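Local coordinates for beta-hexosaminidase Amuc_2018 (Akkermansia muciniphila, PDB 6JEB), which hydrolyses terminal non-reducing N-acetylhexosamine residues from N-acetyl-beta-D-hexosaminides, including chitobiose and terminally unbranched N-glycans, as a family 20 glycoside hydrolase, at residues 2-7 with 69-74; 32-35 with 39-42; 58-63 with 118-123; 87-92 with 427-432. All blocks are in the same frame, centred on the assembly; numbering follows the deposited sequence.

Contact 1 (2-7 with 69-74)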
loop_
_atom_site.group_PDB
_atom_site.type_symbol
_atom_site.label_atom_id
_atom_site.label_comp_id
_atom_site.label_asym_id
_atom_site.label_seq_id
_atom_site.Cartn_x
_atom_site.Cartn_y
_atom_site.Cartn_z
ATOM N N ALA A 2 -16.131 29.612 10.825
ATOM C CA ALA A 2 -14.780 29.101 11.027
ATOM C C ALA A 2 -14.795 27.599 11.292
ATOM O O ALA A 2 -15.582 27.107 12.105
ATOM C CB ALA A 2 -14.118 29.831 12.193
ATOM N N GLN A 3 -13.899 26.876 10.618
ATOM C CA GLN A 3 -13.852 25.424 10.670
ATOM C C GLN A 3 -12.403 24.981 10.806
ATOM O O GLN A 3 -11.470 25.766 10.625
ATOM C CB GLN A 3 -14.403 24.807 9.378
ATOM C CG GLN A 3 -15.856 25.118 9.086
ATOM C CD GLN A 3 -16.305 24.526 7.762
ATOM O OE1 GLN A 3 -16.841 23.419 7.714
ATOM N NE2 GLN A 3 -16.079 25.260 6.679
ATOM N N TYR A 4 -12.220 23.701 11.119
ATOM C CA TYR A 4 -10.916 23.062 11.041
ATOM C C TYR A 4 -10.693 22.513 9.636
ATOM O O TYR A 4 -11.635 22.296 8.866
ATOM C CB TYR A 4 -10.827 21.897 12.026
ATOM C CG TYR A 4 -11.007 22.270 13.481
ATOM C CD1 TYR A 4 -10.502 23.466 13.987
ATOM C CD2 TYR A 4 -11.673 21.416 14.355
ATOM C CE1 TYR A 4 -10.657 23.796 15.319
ATOM C CE2 TYR A 4 -11.834 21.741 15.688
ATOM C CZ TYR A 4 -11.326 22.931 16.166
ATOM O OH TYR A 4 -11.495 23.255 17.496
ATOM N N SER A 5 -9.424 22.277 9.312
ATOM C CA SER A 5 -9.065 21.660 8.044
ATOM C C SER A 5 -8.274 20.384 8.281
ATOM O O SER A 5 -7.115 20.275 7.870
ATOM C CB SER A 5 -8.274 22.635 7.176
ATOM O OG SER A 5 -9.120 23.692 6.767
ATOM N N ILE A 6 -8.897 19.414 8.937
ATOM C CA ILE A 6 -8.260 18.150 9.277
ATOM C C ILE A 6 -8.615 17.132 8.205
ATOM O O ILE A 6 -9.800 16.917 7.910
ATOM C CB ILE A 6 -8.729 17.657 10.657
ATOM C CG1 ILE A 6 -8.399 18.680 11.752
ATOM C CG2 ILE A 6 -8.136 16.279 10.960
ATOM C CD1 ILE A 6 -9.303 18.551 12.965
ATOM N N ILE A 7 -7.596 16.506 7.625
ATOM C CA ILE A 7 -7.766 15.377 6.718
ATOM C C ILE A 7 -7.047 14.191 7.346
ATOM O O ILE A 7 -5.847 14.275 7.625
ATOM C CB ILE A 7 -7.209 15.646 5.308
ATOM C CG1 ILE A 7 -7.897 16.861 4.681
ATOM C CG2 ILE A 7 -7.390 14.400 4.425
ATOM C CD1 ILE A 7 -7.202 17.378 3.416
ATOM N N ARG A 69 -2.042 22.501 14.622
ATOM C CA ARG A 69 -0.922 23.418 14.817
ATOM C C ARG A 69 -0.490 24.048 13.501
ATOM O O ARG A 69 -0.153 25.240 13.459
ATOM C CB ARG A 69 0.238 22.702 15.504
ATOM C CG ARG A 69 -0.063 22.400 16.953
ATOM C CD ARG A 69 0.990 21.568 17.639
ATOM N NE ARG A 69 0.708 21.540 19.072
ATOM C CZ ARG A 69 1.166 20.631 19.922
ATOM N NH1 ARG A 69 1.938 19.637 19.494
ATOM N NH2 ARG A 69 0.839 20.719 21.204
ATOM N N ASP A 70 -0.489 23.266 12.418
ATOM C CA ASP A 70 -0.179 23.835 11.111
ATOM C C ASP A 70 -1.228 24.862 10.701
ATOM O O ASP A 70 -0.894 25.919 10.149
ATOM C CB ASP A 70 -0.041 22.726 10.064
ATOM C CG ASP A 70 1.189 21.849 10.296
ATOM O OD1 ASP A 70 2.105 22.272 11.036
ATOM O OD2 ASP A 70 1.242 20.735 9.731
ATOM N N GLN A 71 -2.504 24.580 10.979
ATOM C CA GLN A 71 -3.548 25.559 10.695
ATOM C C GLN A 71 -3.351 26.832 11.514
ATOM O O GLN A 71 -3.381 27.949 10.973
ATOM C CB GLN A 71 -4.933 24.956 10.944
ATOM C CG GLN A 71 -6.050 25.929 10.567
ATOM C CD GLN A 71 -7.440 25.342 10.730
ATOM O OE1 GLN A 71 -7.604 24.131 10.886
ATOM N NE2 GLN A 71 -8.451 26.200 10.683
ATOM N N LEU A 72 -3.130 26.685 12.822
ATOM C CA LEU A 72 -2.967 27.853 13.682
ATOM C C LEU A 72 -1.767 28.693 13.258
ATOM O O LEU A 72 -1.805 29.928 13.335
ATOM C CB LEU A 72 -2.834 27.407 15.140
ATOM C CG LEU A 72 -2.548 28.493 16.181
ATOM C CD1 LEU A 72 -3.649 29.555 16.201
ATOM C CD2 LEU A 72 -2.367 27.865 17.564
ATOM N N ALA A 73 -0.698 28.041 12.785
ATOM C CA ALA A 73 0.493 28.776 12.362
ATOM C C ALA A 73 0.187 29.741 11.226
ATOM O O ALA A 73 0.839 30.785 11.108
ATOM C CB ALA A 73 1.599 27.801 11.959
ATOM N N GLY A 74 -0.794 29.418 10.387
ATOM C CA GLY A 74 -1.224 30.289 9.315
ATOM C C GLY A 74 -2.452 31.123 9.611
ATOM O O GLY A 74 -2.935 31.827 8.718
#

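Contact 2 (32-35 with 39-42)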
loop_
_atom_site.group_PDB
_atom_site.type_symbol
_atom_site.label_atom_id
_atom_site.label_comp_id
_atom_site.label_asym_id
_atom_site.label_seq_id
_atom_site.Cartn_x
_atom_site.Cartn_y
_atom_site.Cartn_z
ATOM N N PRO A 32 -10.547 4.676 29.738
ATOM C CA PRO A 32 -11.087 3.346 29.407
ATOM C C PRO A 32 -12.299 3.385 28.505
ATOM O O PRO A 32 -12.583 2.384 27.831
ATOM C CB PRO A 32 -11.464 2.778 30.780
ATOM C CG PRO A 32 -11.777 4.001 31.602
ATOM C CD PRO A 32 -10.799 5.048 31.142
ATOM N N THR A 33 -13.006 4.515 28.461
ATOM C CA THR A 33 -14.272 4.602 27.748
ATOM C C THR A 33 -14.079 4.586 26.239
ATOM O O THR A 33 -14.968 4.136 25.507
ATOM C CB THR A 33 -14.979 5.890 28.163
ATOM O OG1 THR A 33 -14.353 7.000 27.506
ATOM C CG2 THR A 33 -14.854 6.089 29.661
ATOM N N LEU A 34 -12.942 5.076 25.756
ATOM C CA LEU A 34 -12.680 5.148 24.329
ATOM C C LEU A 34 -12.050 3.846 23.853
ATOM O O LEU A 34 -11.308 3.189 24.586
ATOM C CB LEU A 34 -11.716 6.294 24.021
ATOM C CG LEU A 34 -12.259 7.718 24.176
ATOM C CD1 LEU A 34 -11.116 8.727 24.064
ATOM C CD2 LEU A 34 -13.325 8.001 23.133
ATOM N N GLU A 35 -12.355 3.477 22.615
ATOM C CA GLU A 35 -11.695 2.323 22.026
ATOM C C GLU A 35 -10.213 2.629 21.795
ATOM O O GLU A 35 -9.786 3.788 21.777
ATOM C CB GLU A 35 -12.390 1.919 20.726
ATOM C CG GLU A 35 -13.866 1.536 20.905
ATOM C CD GLU A 35 -14.073 0.360 21.848
ATOM O OE1 GLU A 35 -13.320 -0.634 21.742
ATOM O OE2 GLU A 35 -14.995 0.433 22.693
ATOM N N TYR A 39 -9.764 8.703 19.864
ATOM C CA TYR A 39 -9.310 9.804 20.706
ATOM C C TYR A 39 -10.409 10.857 20.804
ATOM O O TYR A 39 -11.337 10.908 19.987
ATOM C CB TYR A 39 -7.975 10.431 20.211
ATOM C CG TYR A 39 -8.138 11.182 18.912
ATOM C CD1 TYR A 39 -8.496 12.530 18.907
ATOM C CD2 TYR A 39 -7.968 10.543 17.686
ATOM C CE1 TYR A 39 -8.686 13.217 17.728
ATOM C CE2 TYR A 39 -8.144 11.222 16.499
ATOM C CZ TYR A 39 -8.515 12.563 16.527
ATOM O OH TYR A 39 -8.728 13.251 15.358
ATOM N N ARG A 40 -10.285 11.700 21.826
ATOM C CA ARG A 40 -11.093 12.902 21.976
ATOM C C ARG A 40 -10.135 14.056 22.227
ATOM O O ARG A 40 -9.350 14.022 23.180
ATOM C CB ARG A 40 -12.071 12.763 23.141
ATOM C CG ARG A 40 -12.993 13.968 23.309
ATOM C CD ARG A 40 -13.808 13.886 24.610
ATOM N NE ARG A 40 -14.442 12.578 24.778
ATOM C CZ ARG A 40 -14.104 11.681 25.703
ATOM N NH1 ARG A 40 -13.142 11.946 26.583
ATOM N NH2 ARG A 40 -14.740 10.517 25.752
ATOM N N LEU A 41 -10.176 15.061 21.361
ATOM C CA LEU A 41 -9.282 16.207 21.457
ATOM C C LEU A 41 -10.137 17.442 21.660
ATOM O O LEU A 41 -10.983 17.757 20.818
ATOM C CB LEU A 41 -8.436 16.328 20.190
ATOM C CG LEU A 41 -7.430 17.478 20.151
ATOM C CD1 LEU A 41 -6.367 17.331 21.234
ATOM C CD2 LEU A 41 -6.780 17.541 18.781
ATOM N N THR A 42 -9.932 18.130 22.780
ATOM C CA THR A 42 -10.707 19.317 23.123
ATOM C C THR A 42 -9.802 20.536 23.022
ATOM O O THR A 42 -8.753 20.596 23.676
ATOM C CB THR A 42 -11.304 19.185 24.525
ATOM O OG1 THR A 42 -12.106 17.997 24.574
ATOM C CG2 THR A 42 -12.178 20.399 24.857
#

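Contact 3 (58-63 with 118-123)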
loop_
_atom_site.group_PDB
_atom_site.type_symbol
_atom_site.label_atom_id
_atom_site.label_comp_id
_atom_site.label_asym_id
_atom_site.label_seq_id
_atom_site.Cartn_x
_atom_site.Cartn_y
_atom_site.Cartn_z
ATOM N N ARG A 58 -3.943 7.456 20.479
ATOM C CA ARG A 58 -3.103 8.585 20.868
ATOM C C ARG A 58 -2.264 9.080 19.695
ATOM O O ARG A 58 -2.143 10.295 19.480
ATOM C CB ARG A 58 -2.222 8.208 22.059
ATOM C CG ARG A 58 -1.354 9.347 22.554
ATOM C CD ARG A 58 -0.694 9.020 23.891
ATOM N NE ARG A 58 0.154 10.126 24.308
ATOM C CZ ARG A 58 1.419 10.262 23.924
ATOM N NH1 ARG A 58 1.978 9.333 23.148
ATOM N NH2 ARG A 58 2.124 11.316 24.314
ATOM N N ILE A 59 -1.672 8.160 18.929
ATOM C CA ILE A 59 -0.928 8.562 17.737
ATOM C C ILE A 59 -1.827 9.366 16.808
ATOM O O ILE A 59 -1.436 10.420 16.286
ATOM C CB ILE A 59 -0.330 7.329 17.029
ATOM C CG1 ILE A 59 0.839 6.764 17.842
ATOM C CG2 ILE A 59 0.115 7.677 15.602
ATOM C CD1 ILE A 59 1.319 5.400 17.377
ATOM N N TYR A 60 -3.057 8.885 16.596
ATOM C CA TYR A 60 -3.975 9.605 15.717
ATOM C C TYR A 60 -4.345 10.966 16.291
ATOM O O TYR A 60 -4.417 11.951 15.552
ATOM C CB TYR A 60 -5.233 8.780 15.440
ATOM C CG TYR A 60 -4.957 7.436 14.801
ATOM C CD1 TYR A 60 -3.899 7.265 13.909
ATOM C CD2 TYR A 60 -5.749 6.326 15.099
ATOM C CE1 TYR A 60 -3.640 6.029 13.336
ATOM C CE2 TYR A 60 -5.502 5.099 14.522
ATOM C CZ TYR A 60 -4.444 4.951 13.647
ATOM O OH TYR A 60 -4.196 3.714 13.090
ATOM N N GLY A 61 -4.605 11.043 17.599
ATOM C CA GLY A 61 -4.933 12.333 18.191
ATOM C C GLY A 61 -3.803 13.333 18.051
ATOM O O GLY A 61 -4.032 14.516 17.776
ATOM N N LEU A 62 -2.564 12.868 18.230
ATOM C CA LEU A 62 -1.413 13.741 18.031
ATOM C C LEU A 62 -1.266 14.151 16.569
ATOM O O LEU A 62 -0.802 15.262 16.287
ATOM C CB LEU A 62 -0.143 13.071 18.569
ATOM C CG LEU A 62 -0.094 12.878 20.089
ATOM C CD1 LEU A 62 1.083 11.991 20.503
ATOM C CD2 LEU A 62 -0.040 14.229 20.801
ATOM N N ALA A 63 -1.651 13.277 15.629
ATOM C CA ALA A 63 -1.630 13.650 14.216
ATOM C C ALA A 63 -2.642 14.755 13.923
ATOM O O ALA A 63 -2.355 15.687 13.157
ATOM C CB ALA A 63 -1.899 12.424 13.343
ATOM N N TYR A 118 1.071 11.669 8.372
ATOM C CA TYR A 118 0.364 12.931 8.560
ATOM C C TYR A 118 -1.121 12.785 8.259
ATOM O O TYR A 118 -1.946 13.482 8.873
ATOM C CB TYR A 118 1.002 13.978 7.645
ATOM C CG TYR A 118 0.569 15.411 7.851
ATOM C CD1 TYR A 118 1.116 16.183 8.870
ATOM C CD2 TYR A 118 -0.336 16.014 6.984
ATOM C CE1 TYR A 118 0.748 17.510 9.043
ATOM C CE2 TYR A 118 -0.706 17.341 7.141
ATOM C CZ TYR A 118 -0.171 18.080 8.181
ATOM O OH TYR A 118 -0.529 19.399 8.342
ATOM N N TYR A 119 -1.475 11.868 7.345
ATOM C CA TYR A 119 -2.851 11.594 6.941
ATOM C C TYR A 119 -3.424 10.321 7.574
ATOM O O TYR A 119 -4.464 9.825 7.121
ATOM C CB TYR A 119 -2.950 11.567 5.409
ATOM C CG TYR A 119 -2.681 12.943 4.852
ATOM C CD1 TYR A 119 -3.634 13.947 4.978
ATOM C CD2 TYR A 119 -1.463 13.260 4.244
ATOM C CE1 TYR A 119 -3.400 15.219 4.511
ATOM C CE2 TYR A 119 -1.217 14.545 3.773
ATOM C CZ TYR A 119 -2.193 15.521 3.912
ATOM O OH TYR A 119 -1.959 16.799 3.468
ATOM N N LYS A 120 -2.778 9.794 8.619
ATOM C CA LYS A 120 -3.270 8.660 9.404
ATOM C C LYS A 120 -3.305 7.342 8.631
ATOM O O LYS A 120 -4.059 6.432 8.996
ATOM C CB LYS A 120 -4.621 8.936 10.085
ATOM C CG LYS A 120 -4.611 10.120 11.032
ATOM C CD LYS A 120 -5.934 10.214 11.782
ATOM C CE LYS A 120 -5.985 11.397 12.748
ATOM N NZ LYS A 120 -6.205 12.693 12.039
ATOM N N PHE A 121 -2.493 7.181 7.583
ATOM C CA PHE A 121 -2.293 5.840 7.051
ATOM C C PHE A 121 -1.614 4.987 8.115
ATOM O O PHE A 121 -0.812 5.483 8.907
ATOM C CB PHE A 121 -1.408 5.881 5.802
ATOM C CG PHE A 121 -2.133 6.333 4.562
ATOM C CD1 PHE A 121 -2.859 5.424 3.805
ATOM C CD2 PHE A 121 -2.095 7.663 4.157
ATOM C CE1 PHE A 121 -3.538 5.824 2.666
ATOM C CE2 PHE A 121 -2.778 8.075 3.020
ATOM C CZ PHE A 121 -3.500 7.150 2.273
ATOM N N ASN A 122 -1.937 3.689 8.142
ATOM C CA ASN A 122 -1.334 2.807 9.135
ATOM C C ASN A 122 -0.717 1.548 8.537
ATOM O O ASN A 122 -0.258 0.685 9.296
ATOM C CB ASN A 122 -2.318 2.455 10.264
ATOM C CG ASN A 122 -3.522 1.676 9.774
ATOM O OD1 ASN A 122 -3.699 1.481 8.575
ATOM N ND2 ASN A 122 -4.356 1.230 10.704
ATOM N N ARG A 123 -0.657 1.435 7.211
ATOM C CA ARG A 123 -0.057 0.273 6.564
ATOM C C ARG A 123 0.828 0.737 5.421
ATOM O O ARG A 123 0.376 1.498 4.558
ATOM C CB ARG A 123 -1.128 -0.675 6.012
ATOM C CG ARG A 123 -2.097 -1.221 7.068
ATOM C CD ARG A 123 -1.415 -2.227 7.993
ATOM N NE ARG A 123 -2.352 -2.810 8.955
ATOM C CZ ARG A 123 -2.599 -2.311 10.164
ATOM N NH1 ARG A 123 -1.979 -1.213 10.578
ATOM N NH2 ARG A 123 -3.466 -2.916 10.966
HETATM O O HOH W 1 -0.720 14.753 11.155
#

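Contact 4 (87-92 with 427-432)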
loop_
_atom_site.group_PDB
_atom_site.type_symbol
_atom_site.label_atom_id
_atom_site.label_comp_id
_atom_site.label_asym_id
_atom_site.label_seq_id
_atom_site.Cartn_x
_atom_site.Cartn_y
_atom_site.Cartn_z
ATOM N N LYS A 87 -12.458 8.201 15.392
ATOM C CA LYS A 87 -12.119 6.787 15.328
ATOM C C LYS A 87 -12.265 6.394 13.869
ATOM O O LYS A 87 -13.197 6.880 13.209
ATOM C CB LYS A 87 -13.099 5.974 16.196
ATOM C CG LYS A 87 -12.797 4.482 16.307
ATOM C CD LYS A 87 -13.894 3.741 17.074
ATOM C CE LYS A 87 -13.570 2.261 17.205
ATOM N NZ LYS A 87 -13.182 1.656 15.877
ATOM N N PRO A 88 -11.389 5.553 13.327
ATOM C CA PRO A 88 -11.447 5.253 11.891
ATOM C C PRO A 88 -12.570 4.303 11.507
ATOM O O PRO A 88 -12.893 3.346 12.217
ATOM C CB PRO A 88 -10.095 4.586 11.617
ATOM C CG PRO A 88 -9.699 3.988 12.930
ATOM C CD PRO A 88 -10.174 5.001 13.953
ATOM N N ARG A 89 -13.111 4.552 10.313
ATOM C CA ARG A 89 -14.110 3.663 9.732
ATOM C C ARG A 89 -13.534 2.275 9.475
ATOM O O ARG A 89 -14.186 1.259 9.766
ATOM C CB ARG A 89 -14.641 4.267 8.430
ATOM C CG ARG A 89 -15.688 3.403 7.746
ATOM C CD ARG A 89 -16.155 3.982 6.425
ATOM N NE ARG A 89 -17.180 3.134 5.817
ATOM C CZ ARG A 89 -17.594 3.233 4.555
ATOM N NH1 ARG A 89 -17.063 4.144 3.735
ATOM N NH2 ARG A 89 -18.534 2.409 4.108
ATOM N N TYR A 90 -12.313 2.210 8.928
ATOM C CA TYR A 90 -11.681 0.951 8.584
ATOM C C TYR A 90 -10.334 0.807 9.270
ATOM O O TYR A 90 -9.590 1.787 9.402
ATOM C CB TYR A 90 -11.440 0.837 7.083
ATOM C CG TYR A 90 -12.685 0.625 6.277
ATOM C CD1 TYR A 90 -13.356 -0.599 6.301
ATOM C CD2 TYR A 90 -13.200 1.646 5.488
ATOM C CE1 TYR A 90 -14.501 -0.797 5.550
ATOM C CE2 TYR A 90 -14.348 1.462 4.739
ATOM C CZ TYR A 90 -14.995 0.243 4.773
ATOM O OH TYR A 90 -16.131 0.063 4.022
ATOM N N PRO A 91 -9.981 -0.412 9.682
ATOM C CA PRO A 91 -8.707 -0.620 10.381
ATOM C C PRO A 91 -7.502 -0.733 9.473
ATOM O O PRO A 91 -6.374 -0.646 9.972
ATOM C CB PRO A 91 -8.929 -1.943 11.126
ATOM C CG PRO A 91 -9.959 -2.661 10.289
ATOM C CD PRO A 91 -10.870 -1.585 9.767
ATOM N N TRP A 92 -7.689 -0.953 8.175
ATOM C CA TRP A 92 -6.587 -1.087 7.226
ATOM C C TRP A 92 -6.629 0.114 6.290
ATOM O O TRP A 92 -7.558 0.246 5.490
ATOM C CB TRP A 92 -6.718 -2.386 6.429
ATOM C CG TRP A 92 -5.523 -2.608 5.534
ATOM C CD1 TRP A 92 -5.191 -1.904 4.401
ATOM C CD2 TRP A 92 -4.478 -3.566 5.732
ATOM N NE1 TRP A 92 -4.005 -2.378 3.883
ATOM C CE2 TRP A 92 -3.549 -3.402 4.678
ATOM C CE3 TRP A 92 -4.243 -4.558 6.693
ATOM C CZ2 TRP A 92 -2.398 -4.194 4.560
ATOM C CZ3 TRP A 92 -3.104 -5.341 6.578
ATOM C CH2 TRP A 92 -2.196 -5.156 5.516
ATOM N N SER A 427 -12.821 8.255 7.250
ATOM C CA SER A 427 -13.967 9.073 7.650
ATOM C C SER A 427 -15.285 8.351 7.390
ATOM O O SER A 427 -15.482 7.801 6.301
ATOM C CB SER A 427 -13.970 10.389 6.886
ATOM O OG SER A 427 -12.775 11.106 7.138
ATOM N N PRO A 428 -16.210 8.377 8.349
ATOM C CA PRO A 428 -17.570 7.892 8.083
ATOM C C PRO A 428 -18.193 8.635 6.910
ATOM O O PRO A 428 -17.944 9.825 6.697
ATOM C CB PRO A 428 -18.318 8.213 9.381
ATOM C CG PRO A 428 -17.256 8.296 10.425
ATOM C CD PRO A 428 -16.015 8.799 9.743
ATOM N N MET A 429 -19.027 7.924 6.146
ATOM C CA MET A 429 -19.670 8.553 4.996
ATOM C C MET A 429 -20.453 9.797 5.397
ATOM O O MET A 429 -20.535 10.757 4.621
ATOM C CB MET A 429 -20.573 7.549 4.273
ATOM C CG MET A 429 -19.810 6.393 3.601
ATOM S SD MET A 429 -18.630 6.917 2.330
ATOM C CE MET A 429 -19.743 7.559 1.085
ATOM N N GLY A 430 -21.008 9.813 6.612
ATOM C CA GLY A 430 -21.828 10.920 7.067
ATOM C C GLY A 430 -21.087 12.224 7.279
ATOM O O GLY A 430 -21.743 13.259 7.430
ATOM N N VAL A 431 -19.752 12.207 7.304
ATOM C CA VAL A 431 -18.959 13.432 7.403
ATOM C C VAL A 431 -18.196 13.735 6.127
ATOM O O VAL A 431 -17.418 14.701 6.091
ATOM C CB VAL A 431 -18.012 13.434 8.621
ATOM C CG1 VAL A 431 -18.793 13.224 9.918
ATOM C CG2 VAL A 431 -16.895 12.386 8.453
ATOM N N ARG A 432 -18.392 12.947 5.077
ATOM C CA ARG A 432 -17.639 13.107 3.843
ATOM C C ARG A 432 -18.422 13.932 2.832
ATOM O O ARG A 432 -19.636 13.766 2.684
ATOM C CB ARG A 432 -17.287 11.742 3.252
ATOM C CG ARG A 432 -16.225 11.010 4.055
ATOM C CD ARG A 432 -15.796 9.727 3.371
ATOM N NE ARG A 432 -15.237 9.978 2.042
ATOM C CZ ARG A 432 -15.062 9.048 1.112
ATOM N NH1 ARG A 432 -15.385 7.786 1.371
ATOM N NH2 ARG A 432 -14.553 9.382 -0.071
HETATM O O HOH W 2 -15.302 6.409 3.972
#

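Contact 1 (2-7 with 69-74)
Near the C-terminal end of helix 55-73, the helix meets the extended N-terminal chain at Gln3, Tyr4 and Ser5 through one side-chain amide, that of Gln71, and the evidence is a pair of hydrogen bonds. Along the helix, Asp70 comes first and looks elsewhere: its carboxylate forms a salt bridge with Arg451 and a hydrogen bond with Tyr118. The side chain of Gln71 then leaves the helix with CG anti to the backbone N (chi1 -176°) and stays extended, which carries its amide across to the other chain. There NE2 donates to Gln3 O over 3.1 Å, in the carbonyl plane and close to straight at N-H (161°), while Ser5 N donates to Gln71 OE1 at 3.0 Å from above the plane of the glutamine carbonyl. Between the two bonds OE1 lies 3.5 Å from Tyr4 CA. NE2 is also hydrogen-bonded to Gln75, just beyond the segment, which helps fix the rotation of the amide. A leucine here would fill similar space but would probably leave Gln3 O and Ser5 N without these mates, allowing the N-terminal chain to shift. The two-point grip resembles the way a neighbouring parallel strand would hold Tyr4 from both sides, though with one bond out of plane; here it ties the chain leading into strand 12-16 to the helix of the N-terminal alpha/beta domain.

Contact 2 (32-35 with 39-42)
Leu34 and Tyr39 are the nearest residues of the two backbones, with 6.8 Å between Leu34 CA and Tyr39 CA, so the loop 32-35 faces the start of strand 39-44 without pairing with it. The gap is filled mainly by Leu34, whose two methyls divide the work. CD1 lies against the strand's backbone, 3.8 Å from Arg40 N and 4.0 Å from Tyr39 C; CD2 touches the far end of Arg40, 3.9 Å from its NH2. Arg40 reaches this place because its chain bends at chi3 (-48°), bringing the guanidinium back across the leucine at about a right angle. CD1 also sits over one face of that group, 4.2 Å above its plane and displaced toward the rim. The approach of Thr33 to the guanidinium is doubtful, because Thr33 is modelled in two conformations. The ring of Tyr39 belongs to the other side of the strand, where it packs on helix 55-73 and its hydroxyl bonds to Thr64. Were Leu34 cut back to an alanine, the strand backbone would probably lose its cover and the Arg40 guanidinium be freer to turn. The loop carries the chain past strand 47-52, which lies between strands 25-30 and 39-44 in the sheet, and the chemistry here is dispersive: a methyl covers the peptide between Tyr39 and Arg40, residues whose backbones are hydrogen-bonded to Asp86 and Ala51, and the leucine also covers the flank of a charged group at the domain surface.

Contact 3 (58-63 with 118-123)
Lys120 is the C-prime residue of the Schellman motif that ends helix 106-118, and from this turn it packs on Tyr60 and Ala63 of helix 55-73, joining the first helix of the catalytic (beta/alpha)8 barrel to the helix of the N-terminal domain. The motif's two backbone bonds, from Phe121 N to the carbonyl five residues back and from Lys120 N to the one three back, go with the positive phi of Lys120 (67°). The side chain then heads toward the neighbouring helix. Its methylenes pass obliquely across Tyr60: CE is 3.3 Å from Tyr60 O and 3.8 Å from Tyr60 CB, and CG is 4.1 Å from Tyr60 CD1. Nearer the lysine's backbone, Lys120 CG is 4.2 Å from Ala63 CB. A final bend at chi4 (77°) turns NZ to the hydroxyl of Thr64, while Trp426 offers a cation-pi surface to the same lysine and an edge-to-face contact to Tyr60. The buried ammonium therefore has a polar partner and an aromatic one, which would be expected to ease the cost of its charge.

Asn122, two residues on, comes to the tip of Tyr60. Its CB is 3.6 Å from Tyr60 OH, and ND2 makes only a weak bond to that oxygen, at 3.4 Å and bent to 131°. The stronger ties lie elsewhere: ND2 donates to Pro91 O, and Tyr60 OH is bonded to Glu56 and Arg93. At the other end of the contact an ordered water bridges the two backbones, donating to Ala63 O at 2.7 Å and to Tyr118 O at 2.9 Å.

Contact 4 (87-92 with 427-432)
Arg89 lies extended across the loop of Met429, at the edge of the catalytic (beta/alpha)8 barrel, where residues 87-92 lead into its first strand, 92-97, and residues 427-432 link helices 417-426 and 434-452. The backbones come nearest at Arg89 and Pro428, whose CA atoms are 5.7 Å apart. With CG anti to N (chi1 180°) and the following torsions also near 180°, the Arg89 chain is straight as far as NE, and on the way its CD passes 3.9 Å from Ser427 O. The guanidinium is then covered from two sides. Over one face stands Met429 CG, 4.0 Å from Arg89 CZ, with Met429 SD 3.5 Å from Arg89 NH1; the bend at chi2 (-61°) brings SD back to that nitrogen. Over the opposite face is the hydroxyl of Tyr90, 3.2 Å above the guanidinium plane and offset toward its rim. These two neighbours limit how the flat group can tilt, while its edge is left to polar partners.

Arg89 NH1 forms a salt bridge with Asp379. The same nitrogen stands 4.7 Å from NH1 of Arg432, a like charge that Asp379 and an intervening water probably help to offset. Arg432 is itself held by Leu378 O and by a cation-pi contact with Tyr376. The water lies in the Arg89 guanidinium plane: it accepts from Arg89 NH1 and from Arg432 NH1, and donates to Ser427 O at 2.7 Å.

How the contacts relate
Contacts 1 and 3 are buried and share helix 55-73, whereas contacts 2 and 4 are partly buried and meet where Glu35 CB packs on Lys87 CE, at 3.7 Å. Contacts 1 and 2 stay within the N-terminal domain, contact 3 crosses from it to the barrel, and contact 4 joins the lead-in to the first barrel strand to the linker between helices 417-426 and 434-452. Their chemistry follows: direct hydrogen bonds in contact 1, aliphatic cover in contact 2, methylene packing with a bridging water in contact 3, and in contact 4 an arginine packed on a thioether, with a water shared by two arginines. Contact 3 touches the other three; Tyr39 CD2 lies 3.4 Å from Gly61 N.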